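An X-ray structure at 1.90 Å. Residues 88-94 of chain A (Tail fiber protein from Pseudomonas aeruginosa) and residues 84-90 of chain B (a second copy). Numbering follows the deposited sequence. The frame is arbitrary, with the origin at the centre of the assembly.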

# COMPACT_ATOMS: atom_id res chain seq x y z
N GLN A 88 47.12 30.47 39.63
CA GLN A 88 46.05 30.94 40.48
C GLN A 88 44.80 30.09 40.38
O GLN A 88 44.41 29.64 39.29
CB GLN A 88 45.69 32.40 40.16
CG GLN A 88 46.76 33.37 40.57
CD GLN A 88 46.31 34.80 40.34
OE1 GLN A 88 45.49 35.08 39.45
NE2 GLN A 88 46.82 35.70 41.16
N ILE A 89 44.22 29.85 41.55
CA ILE A 89 42.96 29.13 41.71
C ILE A 89 41.96 30.08 42.34
O ILE A 89 42.21 30.62 43.42
CB ILE A 89 43.11 27.88 42.59
CG1 ILE A 89 44.11 26.92 42.00
CG2 ILE A 89 41.74 27.25 42.83
CD1 ILE A 89 44.59 25.88 42.94
N ALA A 90 40.81 30.25 41.69
CA ALA A 90 39.77 31.15 42.15
C ALA A 90 38.55 30.34 42.56
O ALA A 90 38.10 29.45 41.81
CB ALA A 90 39.41 32.17 41.06
N THR A 91 38.02 30.63 43.75
CA THR A 91 36.81 30.00 44.23
C THR A 91 35.84 31.09 44.67
O THR A 91 36.25 32.14 45.15
CB THR A 91 37.09 29.03 45.37
OG1 THR A 91 37.87 29.71 46.38
CG2 THR A 91 37.88 27.83 44.84
N SER A 92 34.55 30.82 44.48
CA SER A 92 33.54 31.85 44.63
C SER A 92 33.37 32.25 46.08
O SER A 92 33.52 31.45 47.00
CB SER A 92 32.19 31.35 44.06
OG SER A 92 31.86 30.07 44.62
N TYR A 93 32.98 33.51 46.27
CA TYR A 93 32.71 34.06 47.60
C TYR A 93 31.25 33.93 48.04
O TYR A 93 30.97 33.98 49.24
CB TYR A 93 33.09 35.53 47.60
CG TYR A 93 32.92 36.31 48.87
CD1 TYR A 93 33.68 36.03 50.00
CD2 TYR A 93 32.03 37.37 48.93
CE1 TYR A 93 33.52 36.76 51.16
CE2 TYR A 93 31.86 38.11 50.09
CZ TYR A 93 32.60 37.81 51.19
OH TYR A 93 32.43 38.56 52.33
N ASN A 94 30.31 33.79 47.10
CA ASN A 94 28.90 33.76 47.44
C ASN A 94 28.09 33.30 46.22
O ASN A 94 28.64 33.10 45.15
CB ASN A 94 28.44 35.16 47.88
CG ASN A 94 28.45 36.15 46.75
OD1 ASN A 94 29.48 36.45 46.17
ND2 ASN A 94 27.28 36.69 46.42
N GLY B 84 34.09 33.60 60.02
CA GLY B 84 33.16 34.28 59.12
C GLY B 84 32.90 33.51 57.84
O GLY B 84 32.79 32.27 57.84
N ASN B 85 32.74 34.25 56.74
CA ASN B 85 32.45 33.65 55.45
C ASN B 85 33.63 32.79 55.02
O ASN B 85 34.78 33.07 55.36
CB ASN B 85 32.22 34.72 54.39
CG ASN B 85 31.03 35.61 54.70
OD1 ASN B 85 29.98 35.14 55.18
ND2 ASN B 85 31.18 36.92 54.44
N ALA B 86 33.35 31.75 54.23
CA ALA B 86 34.40 30.82 53.88
C ALA B 86 34.16 30.19 52.52
O ALA B 86 33.02 30.00 52.09
CB ALA B 86 34.53 29.70 54.93
N SER B 87 35.26 29.83 51.88
CA SER B 87 35.28 28.99 50.68
C SER B 87 36.04 27.73 51.03
O SER B 87 37.02 27.78 51.80
CB SER B 87 35.93 29.69 49.51
OG SER B 87 36.33 28.77 48.50
N GLN B 88 35.58 26.60 50.52
CA GLN B 88 36.22 25.32 50.79
C GLN B 88 36.43 24.50 49.54
O GLN B 88 35.58 24.49 48.64
CB GLN B 88 35.38 24.50 51.82
CG GLN B 88 35.41 25.13 53.16
CD GLN B 88 34.67 24.33 54.23
OE1 GLN B 88 33.70 23.64 53.96
NE2 GLN B 88 35.12 24.47 55.47
N ILE B 89 37.59 23.83 49.47
CA ILE B 89 37.93 22.87 48.46
C ILE B 89 38.13 21.53 49.16
O ILE B 89 38.98 21.41 50.05
CB ILE B 89 39.20 23.26 47.70
CG1 ILE B 89 39.05 24.64 47.05
CG2 ILE B 89 39.59 22.24 46.65
CD1 ILE B 89 40.34 25.21 46.58
N ALA B 90 37.36 20.52 48.75
CA ALA B 90 37.49 19.17 49.27
C ALA B 90 38.16 18.26 48.25
O ALA B 90 37.81 18.28 47.06
CB ALA B 90 36.12 18.57 49.63
O HOH W 1 34.02 28.69 47.04

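Strands from neighbouring subunits need not join into one sheet to recognise each other; they can also meet through the side chains that alternate along them, as two copies of a Pseudomonas aeruginosa tail fiber protein illustrate. Strand 88-92 of chain A and strand 85-90 of chain B run at 124° to one another, and their axes come no closer than 7.4 Å. The nearest pair of CA atoms, those of Y93(A) and S87(B), is still 6.5 Å apart. No backbone-to-backbone hydrogen bond links the stretches; the contact is made mainly by side chains, with one water and the carbonyl of S92(A) adding to it.

Along both strands the side chains alternate in direction. In chain B, the CA-to-CB bonds of N85(B), S87(B) and I89(B) point toward the other stretch, while those of A86(B) and Q88(B) point away. In chain A, I89(A) and T91(A) point toward the partner and the intervening A90(A) points away.

What results is a graded contact, apolar at one end and polar at the other. CD1 of I89(B) lies 4.5 Å from CG2 of I89(A) and 4.0 Å from CG2 of T91(A), so the same residue of the two copies meets its counterpart loosely. T91(A) also offers its hydroxyl, and its OG1 is hydrogen-bonded to OG of S87(B) at 2.8 Å. The serine hydroxyl in turn donates to water 1, with OG of S87(B) 2.7 Å from the water oxygen; that water donates to the carbonyl of S92(A), whose O lies 2.8 Å from it. The water thus ties a side chain of one chain to the backbone of the other.

Y93(A) departs from the pattern. Its CA-to-CB bond points away, yet the long side chain brings its end back within reach: ND2 of N85(B) donates to OH of Y93(A) at 3.0 Å, with an N-H...O angle of 130°.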